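Local coordinates for protein N-methyltransferase (Streptoalloteichus sp. ATCC 53650, PDB 5BSZ) that probably transfers a methyl group from S-adenosylmethionine to the amino nitrogen of a deoxysugar used in kedarcidin biosynthesis, at residues 40-45 and 139-145; 131-135 and 219-225. The contacts are given in a common frame with arbitrary orientation. Residues are numbered along the deposited sequence.

Contact 1. Residues 40-45 and 139-145; sequences VVRERR and PVGGVLV
The last turn of helix 30-44 runs alongside strand 143-146, nearly antiparallel: the axes of 40-44 and 143-145 approach to 8.9 Å at 159°. By CA distance, V41 is level with V143 (6.0 Å) and R45 with G141 (7.2 Å). A type II turn, P139 to G142, precedes the strand (G142 N to P139 O 2.9 Å); G141 has phi 87°, where a CB would jam against V140 O and strike R45. Short valines let helix and strand come close: V41 CG2 lies 4.1 Å from V143 CG1 and 3.9 Å from V145 CG2, while R44 CB (3.9 Å) and R45 CB (4.1 Å) touch V143 CG2. In the polar part, R45, extended (chi1 to chi3 t), lays its guanidinium face over P139 CG (NH1 3.6 Å) and gives a weak NH2 to V140 O hydrogen bond (3.2 Å); a water donates to R44 O (2.6 Å) and G141 O (2.9 Å). R44 pairs with E43 and E228. Such helix-on-sheet packing is characteristic of the Rossmann-like methyltransferase fold.

Contact 2. Residues 131-135 and 219-225; sequences VRAMA and ALAAAGC
Two helix ends meet through small side chains: 131-135 is the C-terminal part of helix 124-135, and 219-222 closes helix 213-222. The CA atoms of V131 and A219 are 6.3 Å apart, those of R132 and A223 4.8 Å, a closeness that alanine permits. A219 begins the contact, its O 3.5 Å from V131 CG1 and its CB 3.9 Å from V131 CG2. L220 starts away from the partner, but its m,t rotamer brings CD2 back to 4.0 Å from V131 CG1, adding an apolar branch against the valine. At the exposed margin, A222 CB touches the edge of the R132 guanidinium (NH1 3.9 Å). A223 is the centre: its CB reaches V131 CG1 (3.8 Å), R132 CA (4.0 Å) and A135 CB (3.7 Å), while its O lies 3.5 Å from A135 CB. G224, with a positive phi (76°) that glycine adopts easily, is the C-prime residue of a Schellman motif: C225 N bonds L220 O and G224 N bonds A221 O, both at 3.0 Å. The chain thus turns into strand 225-230, and C225 SG rests 4.1 Å from A135 CB. Joined by van der Waals contact alone, the segments depend on methyl-sized groups and tight backbone approach.

In the fold
Both contacts belong to the Rossmann-like methyltransferase core and dress its mixed sheet. Strand 143-146 joins them: V143 and V145 face helix 30-44 in contact 1, whereas L144 points the other way, its CD1 3.8 Å from A135 N of contact 2. The helical layers therefore cover opposite faces of this strand; the centres of the two contacts are 13 Å apart. Contact 2 is more buried and held by apolar contact, with the R132 guanidinium only touching at the rim. Contact 1 is mixed, burying valines but ending in arginines, a turn and water. The V145 and V131 side chains are about 11 and 13 Å from bound S-adenosyl-L-homocysteine, V131 about 8 Å from the side chain of M99, which binds it.

Contact 1. Residues 40-45 and 139-145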
# COMPACT_ATOMS: atom_id res chain seq x y z
N VAL A 40 -41.73 -14.02 12.55
CA VAL A 40 -42.54 -13.09 11.78
C VAL A 40 -43.29 -13.82 10.63
O VAL A 40 -44.42 -13.51 10.28
CB VAL A 40 -41.64 -11.96 11.20
CG1 VAL A 40 -42.37 -11.22 10.11
CG2 VAL A 40 -41.18 -10.99 12.28
N VAL A 41 -42.62 -14.77 9.99
CA VAL A 41 -43.23 -15.59 8.93
C VAL A 41 -44.36 -16.51 9.49
O VAL A 41 -45.46 -16.53 8.97
CB VAL A 41 -42.15 -16.44 8.21
CG1 VAL A 41 -42.78 -17.51 7.31
CG2 VAL A 41 -41.26 -15.51 7.36
N ARG A 42 -44.07 -17.25 10.56
CA ARG A 42 -45.06 -18.19 11.09
C ARG A 42 -46.27 -17.49 11.69
O ARG A 42 -47.39 -17.99 11.55
CB ARG A 42 -44.40 -19.16 12.03
CG ARG A 42 -43.47 -20.16 11.35
CD ARG A 42 -44.28 -21.27 10.68
NE ARG A 42 -43.44 -22.24 9.98
CZ ARG A 42 -42.66 -23.14 10.56
NH1 ARG A 42 -42.56 -23.23 11.88
NH2 ARG A 42 -41.94 -23.97 9.84
N GLU A 43 -46.09 -16.30 12.26
CA GLU A 43 -47.26 -15.51 12.66
C GLU A 43 -48.20 -15.23 11.52
O GLU A 43 -49.39 -15.10 11.76
CB GLU A 43 -46.94 -14.12 13.24
CG GLU A 43 -46.18 -14.11 14.54
CD GLU A 43 -45.83 -12.70 15.02
OE1 GLU A 43 -45.52 -11.78 14.23
OE2 GLU A 43 -45.78 -12.51 16.24
N ARG A 44 -47.68 -14.98 10.33
CA ARG A 44 -48.50 -14.50 9.22
C ARG A 44 -48.85 -15.68 8.30
O ARG A 44 -49.76 -15.58 7.50
CB ARG A 44 -47.77 -13.40 8.44
CG ARG A 44 -47.76 -12.01 9.08
CD ARG A 44 -46.45 -11.22 8.79
NE ARG A 44 -46.49 -10.00 9.59
CZ ARG A 44 -46.15 -9.97 10.87
NH1 ARG A 44 -45.60 -11.04 11.45
NH2 ARG A 44 -46.31 -8.87 11.54
N ARG A 45 -48.11 -16.78 8.41
CA ARG A 45 -48.19 -17.92 7.48
C ARG A 45 -47.82 -19.16 8.26
O ARG A 45 -46.69 -19.65 8.22
CB ARG A 45 -47.33 -17.74 6.24
CG ARG A 45 -47.94 -18.56 5.10
CD ARG A 45 -47.43 -18.15 3.74
NE ARG A 45 -47.67 -19.12 2.66
CZ ARG A 45 -48.67 -19.05 1.78
NH1 ARG A 45 -48.73 -19.92 0.82
NH2 ARG A 45 -49.58 -18.10 1.83
N PRO A 139 -46.10 -16.47 -3.27
CA PRO A 139 -47.52 -16.60 -3.64
C PRO A 139 -48.36 -15.55 -2.91
O PRO A 139 -47.84 -14.81 -2.08
CB PRO A 139 -47.87 -17.97 -3.10
CG PRO A 139 -47.12 -17.99 -1.82
CD PRO A 139 -45.76 -17.41 -2.19
N VAL A 140 -49.66 -15.53 -3.15
CA VAL A 140 -50.56 -14.68 -2.35
C VAL A 140 -50.47 -15.17 -0.93
O VAL A 140 -50.42 -16.37 -0.68
CB VAL A 140 -52.02 -14.72 -2.85
CG1 VAL A 140 -52.95 -14.04 -1.84
CG2 VAL A 140 -52.10 -14.00 -4.19
N GLY A 141 -50.35 -14.26 0.02
CA GLY A 141 -50.15 -14.69 1.38
C GLY A 141 -48.69 -14.92 1.77
O GLY A 141 -48.42 -15.16 2.94
N GLY A 142 -47.78 -14.95 0.81
CA GLY A 142 -46.33 -15.02 1.10
C GLY A 142 -45.79 -13.84 1.89
O GLY A 142 -46.31 -12.71 1.80
N VAL A 143 -44.76 -14.10 2.69
CA VAL A 143 -44.14 -13.09 3.58
C VAL A 143 -42.74 -12.68 3.13
O VAL A 143 -41.84 -13.52 2.92
CB VAL A 143 -44.05 -13.62 5.01
CG1 VAL A 143 -43.68 -12.53 6.01
CG2 VAL A 143 -45.37 -14.28 5.46
N LEU A 144 -42.57 -11.37 3.00
CA LEU A 144 -41.31 -10.78 2.57
C LEU A 144 -40.75 -10.07 3.79
O LEU A 144 -41.43 -9.24 4.42
CB LEU A 144 -41.56 -9.83 1.42
CG LEU A 144 -40.37 -9.51 0.51
CD1 LEU A 144 -40.92 -8.65 -0.62
CD2 LEU A 144 -39.25 -8.79 1.21
N VAL A 145 -39.57 -10.50 4.20
CA VAL A 145 -38.89 -9.94 5.41
C VAL A 145 -37.59 -9.25 5.04
O VAL A 145 -36.61 -9.85 4.57
CB VAL A 145 -38.60 -11.03 6.45
CG1 VAL A 145 -38.05 -10.49 7.73
CG2 VAL A 145 -39.82 -11.89 6.76
O HOH W 1 -50.39 -15.13 5.00

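Contact 2. Residues 131-135 and 219-225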
# COMPACT_ATOMS: atom_id res chain seq x y z
N VAL A 131 -37.11 -5.19 -4.29
CA VAL A 131 -38.25 -5.64 -3.51
C VAL A 131 -39.28 -6.28 -4.43
O VAL A 131 -39.93 -7.28 -4.07
CB VAL A 131 -38.82 -4.47 -2.71
CG1 VAL A 131 -40.12 -4.86 -2.03
CG2 VAL A 131 -37.79 -4.02 -1.66
N ARG A 132 -39.42 -5.72 -5.63
CA ARG A 132 -40.27 -6.36 -6.62
C ARG A 132 -39.80 -7.76 -7.00
O ARG A 132 -40.60 -8.71 -7.14
CB ARG A 132 -40.38 -5.46 -7.85
CG ARG A 132 -41.69 -5.61 -8.62
CD ARG A 132 -42.26 -4.24 -9.05
NE ARG A 132 -41.19 -3.30 -9.42
CZ ARG A 132 -40.97 -2.07 -8.93
NH1 ARG A 132 -41.79 -1.48 -8.02
NH2 ARG A 132 -39.88 -1.43 -9.39
N ALA A 133 -38.50 -7.90 -7.22
CA ALA A 133 -37.98 -9.19 -7.64
C ALA A 133 -38.19 -10.20 -6.53
O ALA A 133 -38.50 -11.33 -6.85
CB ALA A 133 -36.49 -9.13 -7.98
N MET A 134 -37.94 -9.82 -5.26
CA MET A 134 -38.31 -10.63 -4.11
C MET A 134 -39.80 -11.02 -4.06
O MET A 134 -40.12 -12.18 -3.88
CB MET A 134 -37.90 -10.00 -2.76
CG MET A 134 -36.36 -9.92 -2.65
SD MET A 134 -35.93 -8.87 -1.24
CE MET A 134 -34.21 -8.69 -1.70
N ALA A 135 -40.68 -10.02 -4.19
CA ALA A 135 -42.14 -10.20 -4.14
C ALA A 135 -42.69 -11.14 -5.23
O ALA A 135 -43.66 -11.87 -4.96
CB ALA A 135 -42.83 -8.84 -4.24
N ALA A 219 -41.61 0.77 -1.18
CA ALA A 219 -41.13 -0.28 -2.04
C ALA A 219 -41.99 -1.52 -1.89
O ALA A 219 -42.24 -2.19 -2.90
CB ALA A 219 -39.65 -0.64 -1.73
N LEU A 220 -42.37 -1.83 -0.65
CA LEU A 220 -43.27 -2.96 -0.34
C LEU A 220 -44.65 -2.81 -1.00
O LEU A 220 -45.10 -3.70 -1.72
CB LEU A 220 -43.40 -3.17 1.16
CG LEU A 220 -42.14 -3.81 1.75
CD1 LEU A 220 -42.11 -3.67 3.24
CD2 LEU A 220 -42.04 -5.30 1.45
N ALA A 221 -45.28 -1.65 -0.81
CA ALA A 221 -46.57 -1.34 -1.41
C ALA A 221 -46.54 -1.39 -2.93
O ALA A 221 -47.43 -1.98 -3.54
CB ALA A 221 -47.02 0.05 -0.97
N ALA A 222 -45.52 -0.80 -3.56
CA ALA A 222 -45.38 -0.89 -5.00
C ALA A 222 -45.08 -2.29 -5.49
O ALA A 222 -45.32 -2.56 -6.65
CB ALA A 222 -44.31 0.07 -5.50
N ALA A 223 -44.58 -3.16 -4.63
CA ALA A 223 -44.37 -4.57 -5.00
C ALA A 223 -45.61 -5.42 -4.75
O ALA A 223 -45.52 -6.66 -4.80
CB ALA A 223 -43.20 -5.14 -4.21
N GLY A 224 -46.74 -4.80 -4.42
CA GLY A 224 -47.99 -5.52 -4.20
C GLY A 224 -48.07 -6.26 -2.88
O GLY A 224 -48.76 -7.28 -2.76
N CYS A 225 -47.33 -5.76 -1.88
CA CYS A 225 -47.36 -6.30 -0.53
C CYS A 225 -47.94 -5.26 0.43
O CYS A 225 -47.68 -4.07 0.27
CB CYS A 225 -45.95 -6.66 -0.04
SG CYS A 225 -45.22 -7.99 -1.03